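Local coordinates for protein chloramphenicol acetyltransferase (Bacteroides thetaiotaomicron, PDB 2I9D) that probably transfers an acetyl group from acetyl-coenzyme A to a hydroxyl of chloramphenicol, as trimeric acetyltransferases of its family do, at residues Asp154-Ser159 with Lys179-Glu184; Val36-Ala41 with Leu187-Ala192; Ser51-Tyr56 with Ile147-Thr152; Pro173-Gly178 with Ile191-His196; Leu57-Arg62 with Lys210-Phe215. All blocks are in the same frame, centred on the assembly; numbering follows the deposited sequence.

Contact 1 of 5, residues Asp154-Ser159 with Lys179-Glu184; sequences DLYFTS and KAIIRE
Leu-155 and Lys-179 supply the one hydrogen bond of this contact: Lys-179 N donates to Leu-155 O over 2.6 Å, almost straight at the hydrogen (169°), with the nitrogen standing well above the carbonyl plane. Lys-179 O also lies against the edge of the Tyr-156 ring, near its plane, 3.0 Å from CD1. Apolar packing joins Tyr-156 to Ile-181, whose side chains cross obliquely, Ile-181 CD1 lying 3.6 Å from Tyr-156 CB at the root of the ring. The extended chain of Lys-179 brings its CD to 4.0 Å from Asp-154 C. The charged interaction is an off-centre cation-pi contact. Arg-183, bent at chi2, about its CB-CG bond (109°), has its CZ 4.4 Å from the centroid of the Tyr-156 ring, and the two planes lie 31° apart. A second subunit places its own Arg-183 close by, and a long, weak ion pair with Glu-35 may offset some of that charge. Just beyond, Ser-159 pairs antiparallel with a strand of the second subunit, carrying the sheet across the interface, an arrangement characteristic of chloramphenicol acetyltransferase trimers.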
# COMPACT_ATOMS: atom_id res chain seq x y z
N ASP A 154 13.30 4.11 -12.05
CA ASP A 154 12.98 5.51 -12.37
C ASP A 154 11.77 6.07 -11.59
O ASP A 154 11.29 7.18 -11.89
CB ASP A 154 12.72 5.69 -13.88
CG ASP A 154 13.94 5.32 -14.73
OD1 ASP A 154 15.08 5.70 -14.36
OD2 ASP A 154 13.76 4.66 -15.77
N LEU A 155 11.28 5.30 -10.61
CA LEU A 155 10.15 5.70 -9.80
C LEU A 155 10.43 5.58 -8.30
O LEU A 155 10.78 4.50 -7.82
CB LEU A 155 8.93 4.83 -10.16
CG LEU A 155 7.60 5.09 -9.42
CD1 LEU A 155 7.20 6.57 -9.49
CD2 LEU A 155 6.48 4.18 -9.94
N TYR A 156 10.28 6.69 -7.58
CA TYR A 156 10.26 6.66 -6.12
C TYR A 156 8.79 6.54 -5.72
O TYR A 156 7.92 7.27 -6.24
CB TYR A 156 10.93 7.90 -5.48
CG TYR A 156 11.35 7.64 -4.03
CD1 TYR A 156 12.63 7.17 -3.74
CD2 TYR A 156 10.44 7.79 -2.97
CE1 TYR A 156 13.02 6.89 -2.41
CE2 TYR A 156 10.80 7.50 -1.64
CZ TYR A 156 12.10 7.06 -1.37
OH TYR A 156 12.50 6.78 -0.08
N PHE A 157 8.48 5.56 -4.87
CA PHE A 157 7.09 5.36 -4.43
C PHE A 157 7.10 5.26 -2.90
O PHE A 157 8.12 4.88 -2.31
CB PHE A 157 6.49 4.09 -5.05
CG PHE A 157 7.36 2.84 -4.88
CD1 PHE A 157 7.35 2.12 -3.67
CD2 PHE A 157 8.18 2.37 -5.93
CE1 PHE A 157 8.14 0.96 -3.50
CE2 PHE A 157 8.98 1.21 -5.77
CZ PHE A 157 8.95 0.50 -4.55
N THR A 158 5.97 5.58 -2.27
CA THR A 158 5.87 5.41 -0.83
C THR A 158 5.04 4.18 -0.46
O THR A 158 5.01 3.77 0.71
CB THR A 158 5.25 6.64 -0.13
OG1 THR A 158 4.10 7.07 -0.86
CG2 THR A 158 6.24 7.76 -0.04
N SER A 159 4.37 3.60 -1.46
CA SER A 159 3.54 2.44 -1.27
C SER A 159 3.36 1.66 -2.58
O SER A 159 3.06 2.25 -3.62
CB SER A 159 2.19 2.90 -0.73
OG SER A 159 1.25 1.84 -0.67
N LYS A 179 13.24 3.83 -7.12
CA LYS A 179 14.36 4.74 -7.38
C LYS A 179 15.22 5.09 -6.15
O LYS A 179 14.67 5.37 -5.06
CB LYS A 179 13.81 6.04 -8.00
CG LYS A 179 14.84 6.89 -8.66
CD LYS A 179 14.20 8.17 -9.16
CE LYS A 179 15.25 9.11 -9.72
NZ LYS A 179 14.60 10.38 -10.20
N ALA A 180 16.54 5.08 -6.34
CA ALA A 180 17.51 5.53 -5.33
C ALA A 180 17.69 7.03 -5.45
O ALA A 180 17.93 7.60 -6.54
CB ALA A 180 18.85 4.81 -5.45
N ILE A 181 17.56 7.69 -4.32
CA ILE A 181 17.36 9.12 -4.30
C ILE A 181 18.07 9.72 -3.07
O ILE A 181 18.13 9.10 -1.99
CB ILE A 181 15.84 9.39 -4.38
CG1 ILE A 181 15.46 9.74 -5.81
CG2 ILE A 181 15.36 10.44 -3.41
CD1 ILE A 181 13.96 9.79 -6.03
N ILE A 182 18.66 10.89 -3.25
CA ILE A 182 19.28 11.62 -2.14
C ILE A 182 18.21 12.31 -1.28
O ILE A 182 17.43 13.12 -1.77
CB ILE A 182 20.41 12.59 -2.63
CG1 ILE A 182 21.66 11.76 -2.92
CG2 ILE A 182 20.77 13.63 -1.56
CD1 ILE A 182 22.49 12.31 -3.99
N ARG A 183 18.16 11.90 -0.01
CA ARG A 183 17.29 12.52 0.99
C ARG A 183 18.12 12.93 2.20
O ARG A 183 18.72 12.08 2.88
CB ARG A 183 16.18 11.57 1.44
CG ARG A 183 14.81 11.95 0.94
CD ARG A 183 14.35 10.96 -0.10
NE ARG A 183 13.03 11.26 -0.64
CZ ARG A 183 11.88 10.87 -0.09
NH1 ARG A 183 11.87 10.18 1.04
NH2 ARG A 183 10.73 11.19 -0.69
N GLU A 184 18.12 14.23 2.47
CA GLU A 184 18.96 14.85 3.51
C GLU A 184 20.43 14.38 3.42
O GLU A 184 21.00 13.89 4.39
CB GLU A 184 18.34 14.64 4.89
CG GLU A 184 16.87 15.10 4.93
CD GLU A 184 16.32 15.20 6.35
OE1 GLU A 184 16.65 16.21 7.03
OE2 GLU A 184 15.58 14.29 6.78

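Contact 2 of 5, residues Val36-Ala41 with Leu187-Ala192; sequences VECGGA and LVMPIA
Glu-37 and Val-188 face each other as a non-hydrogen-bonded antiparallel pair, their CA atoms 4.3 Å apart, beside the hydrogen-bonded pair of Val-36 and Met-189, whose two rungs, Val-36 N to Met-189 O (3.0 Å) and Met-189 N to Val-36 O (2.9 Å), both run nearly along the C=O axis. A third bond, from Cys-38 N to Leu-187 O, comes in above the carbonyl plane, as the chain is already leaving the sheet. On the face shared by Val-36, selenomethionine Met-189 and Ile-191, the valine CG2 is the branch that touches. It lies side by side with Met-189 CG at 3.7 Å and reaches Ile-191 CD1 obliquely. Strand 29-37, outermost in the mixed sheet within this chain, turns straight into helix 39-47 with Cys-38 at the N-cap position. That turn leaves the cysteine SG, set between its own backbone N and carbonyl carbon (chi1 52°), against Met-189 CG at 3.6 Å and Leu-187 CD2 at 4.0 Å. Leu-187 CB rests 3.8 Å from Gly-39 CA at the first turn of the helix. On the reverse face Glu-37 CG grazes Val-188 CG1, while the Glu-37 carboxylate has a long, weak ion pair with Arg-186 and its backbone N is held by Glu-213 of helix 202-216.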
# COMPACT_ATOMS: atom_id res chain seq x y z
N VAL A 36 15.47 2.17 2.64
CA VAL A 36 16.77 1.76 3.12
C VAL A 36 17.82 2.67 2.53
O VAL A 36 17.69 3.14 1.38
CB VAL A 36 17.15 0.26 2.78
CG1 VAL A 36 16.28 -0.74 3.52
CG2 VAL A 36 17.19 -0.01 1.25
N GLU A 37 18.87 2.90 3.31
CA GLU A 37 20.08 3.54 2.82
C GLU A 37 20.82 2.56 1.98
O GLU A 37 20.86 1.37 2.29
CB GLU A 37 20.97 4.01 3.97
CG GLU A 37 20.54 5.34 4.49
CD GLU A 37 21.47 5.86 5.59
OE1 GLU A 37 22.69 5.60 5.53
OE2 GLU A 37 20.95 6.54 6.51
N CYS A 38 21.40 3.06 0.89
CA CYS A 38 22.08 2.21 -0.07
C CYS A 38 23.24 2.95 -0.75
O CYS A 38 23.69 2.54 -1.83
CB CYS A 38 21.06 1.72 -1.12
SG CYS A 38 20.11 3.05 -1.86
N GLY A 39 23.72 4.02 -0.12
CA GLY A 39 24.86 4.80 -0.63
C GLY A 39 26.13 3.97 -0.82
O GLY A 39 26.81 4.11 -1.83
N GLY A 40 26.44 3.12 0.17
CA GLY A 40 27.58 2.20 0.09
C GLY A 40 27.58 1.30 -1.15
O GLY A 40 28.53 1.34 -1.96
N ALA A 41 26.52 0.50 -1.30
CA ALA A 41 26.41 -0.40 -2.46
C ALA A 41 26.46 0.35 -3.78
O ALA A 41 27.01 -0.14 -4.74
CB ALA A 41 25.18 -1.28 -2.36
N LEU A 187 21.75 8.60 0.25
CA LEU A 187 21.08 7.83 -0.79
C LEU A 187 20.18 6.79 -0.14
O LEU A 187 20.63 5.98 0.66
CB LEU A 187 22.08 7.19 -1.75
CG LEU A 187 21.47 6.71 -3.07
CD1 LEU A 187 21.06 7.89 -4.02
CD2 LEU A 187 22.44 5.73 -3.73
N VAL A 188 18.89 6.85 -0.48
CA VAL A 188 17.86 5.93 0.02
C VAL A 188 17.00 5.42 -1.16
O VAL A 188 16.83 6.11 -2.18
CB VAL A 188 16.94 6.62 1.07
CG1 VAL A 188 17.72 7.08 2.30
CG2 VAL A 188 16.20 7.82 0.44
N MSE A 189 16.44 4.22 -1.01
CA MSE A 189 15.55 3.68 -2.03
C MSE A 189 14.39 3.04 -1.32
O MSE A 189 14.58 2.63 -0.17
CB MSE A 189 16.28 2.66 -2.89
CG MSE A 189 16.84 1.49 -2.13
SE MSE A 189 17.80 0.26 -3.34
CE MSE A 189 16.22 -0.50 -4.25
N PRO A 190 13.18 2.98 -1.95
CA PRO A 190 12.05 2.28 -1.32
C PRO A 190 11.95 0.79 -1.70
O PRO A 190 12.29 0.39 -2.81
CB PRO A 190 10.82 3.08 -1.79
CG PRO A 190 11.25 3.68 -3.14
CD PRO A 190 12.76 3.58 -3.24
N ILE A 191 11.52 -0.03 -0.74
CA ILE A 191 11.28 -1.44 -0.98
C ILE A 191 9.95 -1.81 -0.34
O ILE A 191 9.76 -1.62 0.86
CB ILE A 191 12.45 -2.34 -0.50
CG1 ILE A 191 13.79 -1.91 -1.17
CG2 ILE A 191 12.13 -3.84 -0.75
CD1 ILE A 191 15.02 -2.63 -0.69
N ALA A 192 9.04 -2.31 -1.17
CA ALA A 192 7.73 -2.76 -0.79
C ALA A 192 7.74 -4.29 -0.79
O ALA A 192 8.54 -4.92 -1.51
CB ALA A 192 6.70 -2.23 -1.78

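Contact 3 of 5, residues Ser51-Tyr56 with Ile147-Thr152; sequences SFFLHY and ILLSAT
Leu-149 and Ala-151 reach up from strand 146-151 to Phe-53 and Tyr-56 on the first turns of helix 52-66, a helix-on-sheet packing within the alpha/beta fold of the acetyltransferase. The axes of the two short segments approach no closer than 10.9 Å, with 147° between their directions, so the space between backbones is bridged by side chains and no hydrogen bond joins them. Leu-149 comes first along the strand. Its CG lies anti to the backbone N (chi1 -178°), and its CD2 branch ends near the plane of the Tyr-56 ring, at the edge by CE1, 4.2 Å away; the same methyl meets Phe-53 CE1 more distantly. Behind it the backbone O of Leu-149 takes a hydrogen bond from Ser-90 on the neighbouring strand 87-93, which also packs against Phe-53. Two residues on, Ala-151 again points at the helix, and its methyl touches both aromatic side chains, with CB 4.0 Å from Phe-53 CE1. Within the helix the two rings are also in contact with their neighbours: Phe-53 O stands over the centre of the Tyr-56 ring, 3.7 Å above its plane, and the phenol oxygen lies in the plane of the Phe-53 ring, off its edge. That same oxygen, Tyr-56 OH, makes the closest approach across the contact, 3.5 Å from Ala-151 CB.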
# COMPACT_ATOMS: atom_id res chain seq x y z
N SER A 51 26.55 -3.79 -11.89
CA SER A 51 25.13 -3.44 -11.84
C SER A 51 24.65 -3.20 -10.40
O SER A 51 24.72 -4.09 -9.54
CB SER A 51 24.32 -4.52 -12.53
OG SER A 51 22.93 -4.24 -12.48
N PHE A 52 24.19 -1.98 -10.11
CA PHE A 52 23.67 -1.67 -8.78
C PHE A 52 22.43 -2.54 -8.47
O PHE A 52 22.24 -3.01 -7.33
CB PHE A 52 23.35 -0.17 -8.71
CG PHE A 52 22.68 0.26 -7.43
CD1 PHE A 52 23.28 0.04 -6.19
CD2 PHE A 52 21.45 0.92 -7.46
CE1 PHE A 52 22.65 0.43 -5.00
CE2 PHE A 52 20.83 1.33 -6.27
CZ PHE A 52 21.44 1.09 -5.05
N PHE A 53 21.61 -2.79 -9.49
CA PHE A 53 20.47 -3.72 -9.43
C PHE A 53 20.80 -5.08 -8.77
O PHE A 53 20.08 -5.56 -7.89
CB PHE A 53 19.85 -3.90 -10.84
CG PHE A 53 18.88 -5.03 -10.92
CD1 PHE A 53 17.59 -4.92 -10.36
CD2 PHE A 53 19.23 -6.23 -11.54
CE1 PHE A 53 16.68 -5.98 -10.42
CE2 PHE A 53 18.32 -7.29 -11.62
CZ PHE A 53 17.04 -7.16 -11.05
N LEU A 54 21.91 -5.69 -9.17
CA LEU A 54 22.34 -6.96 -8.62
C LEU A 54 22.85 -6.85 -7.20
O LEU A 54 22.77 -7.82 -6.43
CB LEU A 54 23.38 -7.65 -9.55
CG LEU A 54 22.79 -8.11 -10.89
CD1 LEU A 54 23.89 -8.57 -11.86
CD2 LEU A 54 21.70 -9.18 -10.69
N HIS A 55 23.36 -5.67 -6.83
CA HIS A 55 23.76 -5.42 -5.44
C HIS A 55 22.56 -5.42 -4.48
O HIS A 55 22.62 -6.04 -3.44
CB HIS A 55 24.56 -4.12 -5.31
CG HIS A 55 26.01 -4.26 -5.61
ND1 HIS A 55 26.99 -4.18 -4.63
CD2 HIS A 55 26.67 -4.48 -6.78
CE1 HIS A 55 28.18 -4.34 -5.18
NE2 HIS A 55 28.01 -4.53 -6.48
N TYR A 56 21.49 -4.71 -4.81
CA TYR A 56 20.31 -4.74 -3.94
C TYR A 56 19.47 -6.00 -4.09
O TYR A 56 18.83 -6.43 -3.13
CB TYR A 56 19.48 -3.44 -3.98
CG TYR A 56 18.75 -3.09 -5.26
CD1 TYR A 56 17.60 -3.81 -5.68
CD2 TYR A 56 19.14 -1.98 -6.01
CE1 TYR A 56 16.91 -3.44 -6.85
CE2 TYR A 56 18.45 -1.61 -7.17
CZ TYR A 56 17.35 -2.33 -7.58
OH TYR A 56 16.69 -1.94 -8.72
N ILE A 147 11.50 -15.92 -3.86
CA ILE A 147 10.85 -14.61 -3.69
C ILE A 147 10.95 -13.96 -5.06
O ILE A 147 11.62 -14.50 -5.94
CB ILE A 147 11.47 -13.72 -2.57
CG1 ILE A 147 12.98 -13.47 -2.80
CG2 ILE A 147 11.24 -14.39 -1.22
CD1 ILE A 147 13.59 -12.37 -1.87
N LEU A 148 10.21 -12.87 -5.26
CA LEU A 148 10.19 -12.20 -6.57
C LEU A 148 10.28 -10.72 -6.35
O LEU A 148 9.56 -10.17 -5.51
CB LEU A 148 8.92 -12.54 -7.39
CG LEU A 148 8.79 -11.82 -8.75
CD1 LEU A 148 8.05 -12.68 -9.78
CD2 LEU A 148 8.13 -10.41 -8.60
N LEU A 149 11.18 -10.08 -7.08
CA LEU A 149 11.39 -8.66 -6.92
C LEU A 149 11.30 -8.00 -8.27
O LEU A 149 11.93 -8.44 -9.24
CB LEU A 149 12.70 -8.33 -6.18
CG LEU A 149 12.96 -6.83 -5.91
CD1 LEU A 149 13.75 -6.63 -4.64
CD2 LEU A 149 13.70 -6.17 -7.11
N SER A 150 10.49 -6.96 -8.32
CA SER A 150 10.30 -6.18 -9.53
C SER A 150 10.91 -4.77 -9.34
O SER A 150 10.56 -4.09 -8.39
CB SER A 150 8.81 -6.13 -9.86
OG SER A 150 8.58 -5.14 -10.83
N ALA A 151 11.84 -4.36 -10.22
CA ALA A 151 12.49 -3.04 -10.10
C ALA A 151 11.79 -1.97 -10.89
O ALA A 151 11.42 -2.20 -12.04
CB ALA A 151 13.96 -3.10 -10.52
N THR A 152 11.62 -0.78 -10.30
CA THR A 152 11.21 0.37 -11.06
C THR A 152 12.19 1.47 -10.74
O THR A 152 11.90 2.33 -9.89
CB THR A 152 9.70 0.81 -10.84
OG1 THR A 152 9.51 1.29 -9.52
CG2 THR A 152 8.81 -0.34 -11.02

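Contact 4 of 5, residues Pro173-Gly178 with Ile191-His196; sequences PLLNAG and IAMTIH
Leu-175 and Met-193, the latter a selenomethionine, form the tight side of this antiparallel strand pair, lying side by side and pointing the same way into the interior. Leu-175 CG sits 3.7 Å from Met-193 CB. The chain of Met-193, with CG wedged between its backbone N and carbonyl carbon (chi1 66°), folds back at its last torsion, and CE arrives 3.9 Å from Leu-175 CD2. Ile-191 CG2 closes on the same methyl at 4.0 Å. The other face is looser: Asn-176 and Ala-192 meet there mainly through their CB atoms, Leu-174 is partly exposed, and the hydroxyl of Thr-194 turns to Ser-31 on strand 29-37. The backbone bonds differ along the strands instead. At the Asn-176 and Ala-192 pair both rungs are firm, with Ala-192 N to Asn-176 O at 2.9 Å in the carbonyl plane, whereas at Leu-174 and Thr-194 the bond from Leu-174 N to Thr-194 O is long and weak at 3.5 Å. Beyond it Pro-173 CB and Ile-195 CG2 touch at 4.1 Å, their side chains crossing at about a right angle. The two strands form a hairpin in the middle of the mixed sheet, flanked by strand 146-151 along 174-183 and by strand 29-37 along 186-196, while Phe-208 of helix 202-216 rests on both Leu-175 and Met-193.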
# COMPACT_ATOMS: atom_id res chain seq x y z
N PRO A 173 6.45 -14.57 -1.41
CA PRO A 173 6.63 -13.10 -1.25
C PRO A 173 6.92 -12.38 -2.56
O PRO A 173 7.72 -12.84 -3.36
CB PRO A 173 7.80 -12.98 -0.27
CG PRO A 173 7.72 -14.24 0.54
CD PRO A 173 7.29 -15.32 -0.45
N LEU A 174 6.25 -11.24 -2.73
CA LEU A 174 6.37 -10.37 -3.87
C LEU A 174 6.94 -9.02 -3.37
O LEU A 174 6.48 -8.48 -2.38
CB LEU A 174 4.97 -10.16 -4.50
CG LEU A 174 4.28 -11.34 -5.22
CD1 LEU A 174 2.99 -10.92 -5.94
CD2 LEU A 174 5.28 -12.02 -6.21
N LEU A 175 7.96 -8.52 -4.06
CA LEU A 175 8.66 -7.30 -3.64
C LEU A 175 8.79 -6.36 -4.82
O LEU A 175 8.71 -6.78 -5.99
CB LEU A 175 10.07 -7.59 -3.08
CG LEU A 175 10.19 -8.34 -1.75
CD1 LEU A 175 10.32 -9.87 -1.95
CD2 LEU A 175 11.35 -7.80 -0.95
N ASN A 176 8.98 -5.09 -4.49
CA ASN A 176 9.19 -4.01 -5.43
C ASN A 176 10.29 -3.13 -4.91
O ASN A 176 10.29 -2.77 -3.71
CB ASN A 176 7.94 -3.16 -5.52
CG ASN A 176 6.77 -3.92 -6.10
OD1 ASN A 176 6.62 -4.00 -7.32
ND2 ASN A 176 5.92 -4.45 -5.23
N ALA A 177 11.20 -2.75 -5.80
CA ALA A 177 12.28 -1.83 -5.48
C ALA A 177 12.02 -0.58 -6.32
O ALA A 177 11.53 -0.68 -7.45
CB ALA A 177 13.61 -2.45 -5.82
N GLY A 178 12.31 0.58 -5.77
CA GLY A 178 12.10 1.83 -6.49
C GLY A 178 13.38 2.60 -6.67
O GLY A 178 14.46 2.09 -6.36
N ILE A 191 11.52 -0.03 -0.74
CA ILE A 191 11.28 -1.44 -0.98
C ILE A 191 9.95 -1.81 -0.34
O ILE A 191 9.76 -1.62 0.86
CB ILE A 191 12.45 -2.34 -0.50
CG1 ILE A 191 13.79 -1.91 -1.17
CG2 ILE A 191 12.13 -3.84 -0.75
CD1 ILE A 191 15.02 -2.63 -0.69
N ALA A 192 9.04 -2.31 -1.17
CA ALA A 192 7.73 -2.76 -0.79
C ALA A 192 7.74 -4.29 -0.79
O ALA A 192 8.54 -4.92 -1.51
CB ALA A 192 6.70 -2.23 -1.78
N MSE A 193 6.88 -4.89 0.03
CA MSE A 193 6.72 -6.32 0.01
C MSE A 193 5.36 -6.78 0.53
O MSE A 193 4.73 -6.11 1.33
CB MSE A 193 7.87 -7.01 0.77
CG MSE A 193 7.91 -6.74 2.26
SE MSE A 193 9.53 -7.48 3.17
CE MSE A 193 9.67 -9.24 2.23
N THR A 194 4.94 -7.95 0.03
CA THR A 194 3.70 -8.58 0.42
C THR A 194 3.99 -9.99 0.96
O THR A 194 4.58 -10.82 0.28
CB THR A 194 2.72 -8.59 -0.76
OG1 THR A 194 2.41 -7.24 -1.06
CG2 THR A 194 1.40 -9.33 -0.45
N ILE A 195 3.63 -10.22 2.21
CA ILE A 195 3.95 -11.48 2.86
C ILE A 195 2.68 -12.09 3.45
O ILE A 195 1.64 -11.43 3.47
CB ILE A 195 5.16 -11.35 3.91
CG1 ILE A 195 4.97 -10.18 4.91
CG2 ILE A 195 6.51 -11.19 3.16
CD1 ILE A 195 3.75 -10.28 5.83
N HIS A 196 2.74 -13.35 3.88
CA HIS A 196 1.61 -13.98 4.54
C HIS A 196 1.77 -13.72 6.04
O HIS A 196 2.79 -14.07 6.61
CB HIS A 196 1.63 -15.49 4.27
CG HIS A 196 0.36 -16.19 4.64
ND1 HIS A 196 -0.05 -16.33 5.94
CD2 HIS A 196 -0.56 -16.83 3.88
CE1 HIS A 196 -1.20 -16.99 5.97
NE2 HIS A 196 -1.51 -17.32 4.73

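Contact 5 of 5, residues Leu57-Arg62 with Lys210-Phe215; sequences LYAVLR and KKVEDF
Arg-62 and Phe-215 carry most of this helix-to-helix contact, their side chains crossing at about a right angle. The arginine CG is anti to its backbone N (chi1 -179°) and the chain stays extended as far as NE, so that its aliphatic part passes the far end of the ring: CG lies 3.5 Å from Phe-215 CZ, and NE is equally close to Phe-215 CE1. The guanidinium does not stack flat on the ring. Its plane is turned 44° from that of the phenyl group, and CE1 stands 3.4 Å above one guanidinium face, offset toward the rim. Two polar partners fix the rotation of the group. NH1 bonds to Tyr-58 OH at 3.2 Å, a bent bond tilted out of the guanidinium plane, and NE forms a salt bridge with Glu-66, one turn further along the helix. Glu-66 also binds Lys-211 NZ, and the carboxylate thus probably moderates the repulsion between the two basic residues. In Phe-215, CG lies beside the backbone N, anti to the carbonyl carbon; CD2 lies 3.6 Å from Ala-59 O, while CB meets Ala-59 CB at 3.8 Å. The small alanine permits a close approach, its CA 5.2 Å from Val-212 CA. On the inner side Val-212 CG2 turns to Val-60, whose CG2 it meets at 4.2 Å. Segments 57-62 and 210-215 run at 144°, roughly antiparallel, and their helices 52-66 and 202-216 pack on one face of the mixed sheet, in keeping with the two-layer alpha/beta fold of the acetyltransferase family.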
# COMPACT_ATOMS: atom_id res chain seq x y z
N LEU A 57 19.53 -6.63 -5.27
CA LEU A 57 18.87 -7.91 -5.47
C LEU A 57 19.48 -8.95 -4.53
O LEU A 57 18.76 -9.72 -3.87
CB LEU A 57 18.95 -8.35 -6.94
CG LEU A 57 17.97 -9.46 -7.38
CD1 LEU A 57 16.55 -8.89 -7.41
CD2 LEU A 57 18.33 -10.05 -8.77
N TYR A 58 20.80 -8.95 -4.47
CA TYR A 58 21.50 -9.83 -3.55
C TYR A 58 21.14 -9.56 -2.08
O TYR A 58 20.84 -10.49 -1.32
CB TYR A 58 23.02 -9.72 -3.73
CG TYR A 58 23.77 -10.60 -2.76
CD1 TYR A 58 23.73 -11.98 -2.90
CD2 TYR A 58 24.44 -10.07 -1.68
CE1 TYR A 58 24.38 -12.82 -2.01
CE2 TYR A 58 25.12 -10.90 -0.77
CZ TYR A 58 25.07 -12.28 -0.95
OH TYR A 58 25.72 -13.14 -0.09
N ALA A 59 21.18 -8.27 -1.70
CA ALA A 59 20.86 -7.85 -0.34
C ALA A 59 19.51 -8.38 0.10
O ALA A 59 19.37 -8.91 1.21
CB ALA A 59 20.90 -6.32 -0.22
N VAL A 60 18.52 -8.25 -0.78
CA VAL A 60 17.16 -8.69 -0.48
C VAL A 60 17.11 -10.22 -0.38
O VAL A 60 16.50 -10.77 0.55
CB VAL A 60 16.15 -8.13 -1.54
CG1 VAL A 60 14.82 -8.92 -1.52
CG2 VAL A 60 15.90 -6.66 -1.33
N LEU A 61 17.74 -10.90 -1.34
CA LEU A 61 17.70 -12.37 -1.41
C LEU A 61 18.41 -13.00 -0.19
O LEU A 61 17.91 -14.00 0.39
CB LEU A 61 18.31 -12.89 -2.72
CG LEU A 61 18.18 -14.39 -3.03
CD1 LEU A 61 16.72 -14.83 -3.08
CD2 LEU A 61 18.86 -14.73 -4.32
N ARG A 62 19.53 -12.40 0.19
CA ARG A 62 20.30 -12.82 1.35
C ARG A 62 19.53 -12.66 2.65
O ARG A 62 19.53 -13.56 3.47
CB ARG A 62 21.64 -12.09 1.42
CG ARG A 62 22.52 -12.52 2.63
CD ARG A 62 24.00 -12.24 2.40
NE ARG A 62 24.79 -12.37 3.62
CZ ARG A 62 26.10 -12.14 3.70
NH1 ARG A 62 26.79 -11.79 2.61
NH2 ARG A 62 26.73 -12.27 4.88
N LYS A 210 16.26 -4.00 8.43
CA LYS A 210 17.54 -3.77 9.10
C LYS A 210 18.64 -4.52 8.35
O LYS A 210 19.64 -3.93 7.94
CB LYS A 210 17.47 -4.20 10.58
CG LYS A 210 18.75 -3.98 11.37
CD LYS A 210 19.02 -2.48 11.57
CE LYS A 210 20.37 -2.19 12.30
NZ LYS A 210 20.65 -0.69 12.35
N LYS A 211 18.40 -5.80 8.11
CA LYS A 211 19.35 -6.67 7.40
C LYS A 211 19.67 -6.20 5.96
O LYS A 211 20.84 -6.11 5.59
CB LYS A 211 18.82 -8.09 7.42
CG LYS A 211 19.88 -9.17 7.23
CD LYS A 211 19.28 -10.57 7.45
CE LYS A 211 19.39 -11.03 8.91
NZ LYS A 211 20.77 -11.47 9.23
N VAL A 212 18.65 -5.86 5.16
CA VAL A 212 18.89 -5.32 3.81
C VAL A 212 19.73 -4.03 3.84
O VAL A 212 20.68 -3.88 3.07
CB VAL A 212 17.56 -5.08 3.06
CG1 VAL A 212 17.78 -4.26 1.76
CG2 VAL A 212 16.87 -6.39 2.77
N GLU A 213 19.36 -3.10 4.72
CA GLU A 213 20.09 -1.84 4.83
C GLU A 213 21.56 -2.04 5.23
O GLU A 213 22.44 -1.44 4.63
CB GLU A 213 19.39 -0.87 5.80
CG GLU A 213 20.05 0.50 5.86
CD GLU A 213 19.26 1.47 6.69
OE1 GLU A 213 19.36 1.40 7.93
OE2 GLU A 213 18.53 2.31 6.12
N ASP A 214 21.82 -2.90 6.22
CA ASP A 214 23.19 -3.27 6.61
C ASP A 214 24.06 -3.65 5.40
O ASP A 214 25.21 -3.25 5.36
CB ASP A 214 23.25 -4.39 7.67
CG ASP A 214 22.75 -3.94 9.07
OD1 ASP A 214 22.60 -2.70 9.30
OD2 ASP A 214 22.51 -4.84 9.93
N PHE A 215 23.52 -4.42 4.45
CA PHE A 215 24.28 -4.86 3.28
C PHE A 215 24.52 -3.71 2.31
O PHE A 215 25.50 -3.71 1.57
CB PHE A 215 23.59 -6.00 2.49
CG PHE A 215 23.33 -7.28 3.29
CD1 PHE A 215 24.37 -7.93 3.97
CD2 PHE A 215 22.06 -7.88 3.29
CE1 PHE A 215 24.12 -9.14 4.70
CE2 PHE A 215 21.81 -9.06 4.00
CZ PHE A 215 22.84 -9.69 4.71

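Overall arrangement
Contacts 2 and 4 lie successively along strand 186-196, sharing Ile-191 and Ala-192, and a probable hydrogen bond between Gly-178 N and Pro-190 O (3.0 Å) links them. Contacts 3 and 5 set helix 52-66 first on strand 146-151, then on helix 202-216; Val-60 joins both to contact 4, since its CG1 lies 3.7 Å from Leu-175 CD2. A probable hydrogen bond between Ile-181 N and Val-188 O, 2.8 Å, ties contact 1 to contact 2. Contact 1 lies near the subunit boundary, its centre about 17 Å from that of contact 5. Contact 4 lies nearest the predicted active site: the Ile-195 side chain is about 5 Å from that of His-197, the predicted proton acceptor.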